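Local coordinates for secreted effector protein SifA (Salmonella typhimurium, PDB 3CXB) that is required in host cells for endosomal tubulation and the formation of Salmonella-induced filaments, and interacts with host PLEKHM2, at residues Ser162-Asn167 against Leu174-Asp179; Glu215-Ile220 against Met313-Leu318. One frame throughout, in Å; residues are numbered along the deposited sequence.

Contact 1. Residues Ser162-Asn167 against Leu174-Asp179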
loop_
_atom_site.group_PDB
_atom_site.type_symbol
_atom_site.label_atom_id
_atom_site.label_comp_id
_atom_site.label_asym_id
_atom_site.label_seq_id
_atom_site.Cartn_x
_atom_site.Cartn_y
_atom_site.Cartn_z
ATOM N N SER A 162 2.999 -1.301 -11.171
ATOM C CA SER A 162 3.582 -1.791 -12.422
ATOM C C SER A 162 4.101 -0.669 -13.319
ATOM O O SER A 162 5.232 -0.742 -13.789
ATOM C CB SER A 162 2.586 -2.655 -13.199
ATOM O OG SER A 162 1.538 -1.883 -13.725
ATOM N N THR A 163 3.295 0.366 -13.558
ATOM C CA THR A 163 3.740 1.480 -14.399
ATOM C C THR A 163 3.326 2.839 -13.832
ATOM O O THR A 163 2.250 2.990 -13.245
ATOM C CB THR A 163 3.173 1.379 -15.827
ATOM O OG1 THR A 163 1.783 1.693 -15.797
ATOM C CG2 THR A 163 3.341 -0.037 -16.393
ATOM N N LEU A 164 4.186 3.833 -14.019
ATOM C CA LEU A 164 3.933 5.187 -13.539
ATOM C C LEU A 164 3.343 6.067 -14.641
ATOM O O LEU A 164 3.924 6.195 -15.713
ATOM C CB LEU A 164 5.240 5.803 -13.035
ATOM C CG LEU A 164 5.287 7.249 -12.530
ATOM C CD1 LEU A 164 4.964 8.187 -13.654
ATOM C CD2 LEU A 164 4.301 7.458 -11.388
ATOM N N CYS A 165 2.197 6.682 -14.378
ATOM C CA CYS A 165 1.580 7.547 -15.375
ATOM C C CYS A 165 1.653 9.027 -14.996
ATOM O O CYS A 165 1.136 9.440 -13.963
ATOM C CB CYS A 165 0.122 7.154 -15.596
ATOM S SG CYS A 165 -0.130 5.535 -16.377
ATOM N N LEU A 166 2.309 9.811 -15.845
ATOM C CA LEU A 166 2.461 11.242 -15.629
ATOM C C LEU A 166 1.664 12.022 -16.662
ATOM O O LEU A 166 1.444 11.555 -17.780
ATOM C CB LEU A 166 3.925 11.649 -15.756
ATOM C CG LEU A 166 4.933 11.169 -14.718
ATOM C CD1 LEU A 166 6.334 11.572 -15.175
ATOM C CD2 LEU A 166 4.603 11.765 -13.360
ATOM N N ASN A 167 1.247 13.225 -16.283
ATOM C CA ASN A 167 0.487 14.082 -17.176
ATOM C C ASN A 167 0.903 15.540 -16.968
ATOM O O ASN A 167 0.254 16.288 -16.240
ATOM C CB ASN A 167 -1.007 13.915 -16.911
ATOM C CG ASN A 167 -1.856 14.448 -18.045
ATOM O OD1 ASN A 167 -1.723 15.606 -18.449
ATOM N ND2 ASN A 167 -2.736 13.604 -18.569
ATOM N N LEU A 174 2.890 10.477 -20.225
ATOM C CA LEU A 174 3.992 9.514 -20.185
ATOM C C LEU A 174 3.583 8.228 -19.482
ATOM O O LEU A 174 2.958 8.266 -18.424
ATOM C CB LEU A 174 5.181 10.104 -19.439
ATOM C CG LEU A 174 6.227 10.859 -20.248
ATOM C CD1 LEU A 174 5.560 11.799 -21.254
ATOM C CD2 LEU A 174 7.116 11.625 -19.281
ATOM N N SER A 175 3.950 7.094 -20.066
ATOM C CA SER A 175 3.623 5.804 -19.479
ATOM C C SER A 175 4.869 4.994 -19.173
ATOM O O SER A 175 5.035 3.882 -19.678
ATOM C CB SER A 175 2.720 4.993 -20.412
ATOM O OG SER A 175 1.453 5.607 -20.568
ATOM N N VAL A 176 5.742 5.547 -18.339
ATOM C CA VAL A 176 6.973 4.863 -17.962
ATOM C C VAL A 176 6.750 3.649 -17.067
ATOM O O VAL A 176 6.490 3.795 -15.880
ATOM C CB VAL A 176 7.914 5.808 -17.220
ATOM C CG1 VAL A 176 7.134 6.635 -16.227
ATOM C CG2 VAL A 176 8.999 5.000 -16.512
ATOM N N PRO A 177 6.871 2.428 -17.621
ATOM C CA PRO A 177 6.672 1.219 -16.813
ATOM C C PRO A 177 7.714 1.070 -15.684
ATOM O O PRO A 177 8.815 1.621 -15.754
ATOM C CB PRO A 177 6.735 0.101 -17.854
ATOM C CG PRO A 177 7.691 0.639 -18.847
ATOM C CD PRO A 177 7.249 2.074 -19.000
ATOM N N LEU A 178 7.359 0.324 -14.646
ATOM C CA LEU A 178 8.242 0.137 -13.505
ATOM C C LEU A 178 8.260 -1.323 -13.114
ATOM O O LEU A 178 8.459 -1.646 -11.942
ATOM C CB LEU A 178 7.727 0.951 -12.316
ATOM C CG LEU A 178 7.399 2.421 -12.584
ATOM C CD1 LEU A 178 6.707 3.018 -11.384
ATOM C CD2 LEU A 178 8.668 3.185 -12.897
ATOM N N ASP A 179 8.038 -2.211 -14.078
ATOM C CA ASP A 179 8.020 -3.636 -13.779
ATOM C C ASP A 179 9.403 -4.189 -13.472
ATOM O O ASP A 179 9.541 -5.327 -13.039
ATOM C CB ASP A 179 7.380 -4.407 -14.932
ATOM C CG ASP A 179 7.940 -4.006 -16.281
ATOM O OD1 ASP A 179 7.391 -4.467 -17.307
ATOM O OD2 ASP A 179 8.926 -3.235 -16.312
#
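An antiparallel beta hairpin joins strand 158-167 to the short outer strand 174-177, whose pairing is partly loose, in a three-stranded sheet. Leu-174 opens the pairing with two bonds to Leu-166: its O takes the Leu-166 N-H at 3.1 Å, in the carbonyl plane, while its own N reaches Leu-166 O at 3.0 Å from above that carbonyl's plane. The two leucines cross obliquely on the face that also carries Leu-164 and Val-176; there Ile-290 of helix 283-303 covers Leu-166, and loop residues such as Ile-137 meet Leu-164. Ser-175, itself exposed, suits its place with a small polar group. Val-176 accepts from Leu-164 N through its O, and its CG1 lies 3.7 Å from Leu-164 CD1, the two side chains pointing the same way. Pro-177 sits opposite Thr-163 as a non-hydrogen-bonded pair, a position where its missing N-H costs no bond to 162-167; Thr-163 CG2 rests 3.7 Å from Pro-177 CB, while the Thr-163 hydroxyl turns to Asp-93. Leu-178 leaves the strand; with CG anti to its carbonyl carbon (chi1 -50°), it brings CD1 to 3.6 Å from Leu-164 CB, and its N donates in plane to Ser-162 O.

Contact 2. Residues Glu215-Ile220 against Met313-Leu318; sequences EKTTRI and MAEEQL
The short segments 215-220 and 313-318 cross at -50°, with axes 9.4 Å apart at their closest, setting the last turn and a half of helix 197-220 against the middle of helix 307-324. Thr-217 fills the tight part. Thr-217 CA lies 6.1 Å from Glu-315 CA, an approach that a short beta-branched side chain allows. OG1 stands anti to the carbonyl carbon (chi1 -57°), beside the backbone N, where it hydrogen-bonds back to Gly-213 O one turn earlier. The hydroxyl is thus satisfied within its own helix although the residue is buried, and Thr-217 OG1 meets the aliphatic root of Glu-315, 3.2 Å from Glu-315 CG, rather than its carboxylate. On the same packed side, Leu-318 extends with CG anti to the backbone N (chi1 -172°) and sends one branch between the threonines: its CD2 is 3.9 Å from Thr-217 CB and 3.4 Å from Thr-218 OG1, a hydroxyl likewise bonded back, to Ile-214 O.

The outer side is looser and charged. Lys-216 runs fully extended obliquely across the end of Glu-315, so that its CD passes the carboxylate, 3.8 Å from Glu-315 OE1. Lys-216 NZ stops 4.4 Å from Glu-315 OE1, too far for a salt bridge; Lys-216 is exposed and Glu-315 partly so, and any attraction between the opposite charges is probably diffuse.

The packing continues along helix 197-220, where Ile-210 touches Ala-314 and Ile-214 touches Leu-318, while helix 228-241 borders both segments, with Gln-231 against Thr-218 and Thr-238 and Met-241 against Gln-317.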
loop_
_atom_site.group_PDB
_atom_site.type_symbol
_atom_site.label_atom_id
_atom_site.label_comp_id
_atom_site.label_asym_id
_atom_site.label_seq_id
_atom_site.Cartn_x
_atom_site.Cartn_y
_atom_site.Cartn_z
ATOM N N GLU A 215 10.997 15.225 12.827
ATOM C CA GLU A 215 11.577 16.471 12.348
ATOM C C GLU A 215 10.529 17.382 11.701
ATOM O O GLU A 215 10.618 18.605 11.789
ATOM C CB GLU A 215 12.689 16.164 11.348
ATOM C CG GLU A 215 13.788 15.271 11.897
ATOM C CD GLU A 215 14.802 14.884 10.838
ATOM O OE1 GLU A 215 14.389 14.342 9.781
ATOM O OE2 GLU A 215 16.012 15.119 11.062
ATOM N N LYS A 216 9.537 16.775 11.058
ATOM C CA LYS A 216 8.477 17.518 10.398
ATOM C C LYS A 216 7.591 18.282 11.385
ATOM O O LYS A 216 7.448 19.501 11.293
ATOM C CB LYS A 216 7.617 16.559 9.567
ATOM C CG LYS A 216 6.470 17.228 8.813
ATOM C CD LYS A 216 5.677 16.230 7.978
ATOM C CE LYS A 216 4.549 16.912 7.199
ATOM N NZ LYS A 216 3.720 15.933 6.427
ATOM N N THR A 217 6.991 17.556 12.322
ATOM C CA THR A 217 6.123 18.159 13.317
ATOM C C THR A 217 6.882 19.202 14.146
ATOM O O THR A 217 6.298 20.188 14.603
ATOM C CB THR A 217 5.543 17.074 14.257
ATOM O OG1 THR A 217 4.845 16.097 13.485
ATOM C CG2 THR A 217 4.571 17.683 15.262
ATOM N N THR A 218 8.181 18.979 14.339
ATOM C CA THR A 218 9.012 19.896 15.121
ATOM C C THR A 218 9.154 21.253 14.424
ATOM O O THR A 218 9.128 22.305 15.067
ATOM C CB THR A 218 10.408 19.261 15.392
ATOM O OG1 THR A 218 10.235 18.106 16.218
ATOM C CG2 THR A 218 11.329 20.217 16.135
ATOM N N ARG A 219 9.292 21.215 13.105
ATOM C CA ARG A 219 9.407 22.425 12.309
ATOM C C ARG A 219 8.134 23.277 12.403
ATOM O O ARG A 219 8.177 24.424 12.856
ATOM C CB ARG A 219 9.686 22.057 10.848
ATOM C CG ARG A 219 11.122 21.618 10.589
ATOM C CD ARG A 219 12.083 22.781 10.831
ATOM N NE ARG A 219 13.492 22.401 10.766
ATOM C CZ ARG A 219 14.097 21.602 11.639
ATOM N NH1 ARG A 219 15.385 21.320 11.494
ATOM N NH2 ARG A 219 13.417 21.084 12.653
ATOM N N ILE A 220 6.999 22.709 11.993
ATOM C CA ILE A 220 5.735 23.438 12.020
ATOM C C ILE A 220 5.395 23.919 13.419
ATOM O O ILE A 220 4.798 24.984 13.594
ATOM C CB ILE A 220 4.551 22.589 11.484
ATOM C CG1 ILE A 220 4.157 21.519 12.495
ATOM C CG2 ILE A 220 4.930 21.952 10.158
ATOM C CD1 ILE A 220 2.961 20.708 12.066
ATOM N N MET A 313 1.621 8.189 13.427
ATOM C CA MET A 313 1.591 7.823 14.834
ATOM C C MET A 313 2.849 8.362 15.510
ATOM O O MET A 313 2.851 8.685 16.705
ATOM C CB MET A 313 1.455 6.313 15.004
ATOM C CG MET A 313 2.616 5.507 14.543
ATOM S SD MET A 313 2.281 3.746 14.833
ATOM C CE MET A 313 2.683 3.593 16.558
ATOM N N ALA A 314 3.914 8.485 14.728
ATOM C CA ALA A 314 5.144 9.043 15.252
ATOM C C ALA A 314 4.887 10.523 15.545
ATOM O O ALA A 314 5.245 11.023 16.597
ATOM C CB ALA A 314 6.286 8.890 14.238
ATOM N N GLU A 315 4.258 11.222 14.617
ATOM C CA GLU A 315 3.970 12.626 14.826
ATOM C C GLU A 315 3.078 12.798 16.052
ATOM O O GLU A 315 3.224 13.756 16.804
ATOM C CB GLU A 315 3.269 13.202 13.590
ATOM C CG GLU A 315 4.166 13.208 12.377
ATOM C CD GLU A 315 3.423 13.433 11.086
ATOM O OE1 GLU A 315 4.086 13.417 10.035
ATOM O OE2 GLU A 315 2.188 13.619 11.106
ATOM N N GLU A 316 2.168 11.854 16.255
ATOM C CA GLU A 316 1.239 11.949 17.368
ATOM C C GLU A 316 1.926 11.623 18.665
ATOM O O GLU A 316 1.496 12.067 19.724
ATOM C CB GLU A 316 0.043 11.020 17.147
ATOM C CG GLU A 316 -0.881 11.420 16.004
ATOM C CD GLU A 316 -1.977 10.400 15.797
ATOM O OE1 GLU A 316 -2.654 10.057 16.791
ATOM O OE2 GLU A 316 -2.167 9.936 14.653
ATOM N N GLN A 317 2.990 10.835 18.584
ATOM C CA GLN A 317 3.744 10.487 19.778
ATOM C C GLN A 317 4.460 11.743 20.257
ATOM O O GLN A 317 4.384 12.125 21.424
ATOM C CB GLN A 317 4.771 9.385 19.481
ATOM C CG GLN A 317 4.266 7.980 19.780
ATOM C CD GLN A 317 4.016 7.761 21.261
ATOM O OE1 GLN A 317 3.232 6.891 21.657
ATOM N NE2 GLN A 317 4.690 8.548 22.092
ATOM N N LEU A 318 5.157 12.383 19.332
ATOM C CA LEU A 318 5.882 13.594 19.641
ATOM C C LEU A 318 4.960 14.602 20.326
ATOM O O LEU A 318 5.281 15.140 21.370
ATOM C CB LEU A 318 6.447 14.205 18.365
ATOM C CG LEU A 318 7.381 15.375 18.637
ATOM C CD1 LEU A 318 8.674 14.822 19.250
ATOM C CD2 LEU A 318 7.690 16.120 17.348
#

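How the contacts relate
Contact 1 and contact 2 lie in separate parts of the fold, their centres 32 Å apart and their nearest atoms about 20 Å apart, without touching. The hairpin 162-167/174-179 is complete before the chain enters helix 197-220. The first contact is local, with six residues between its segments and backbone bonds to hold it; the second brings together segments separated by 92 residues, through side-chain packing alone. Helix 283-303, which touches Leu-166 and Leu-178 of contact 1, precedes helix 307-324 of contact 2 in sequence. Both contacts fall within the region that interacts with host PLEKHM2, which spans nearly the whole protein and so singles out neither.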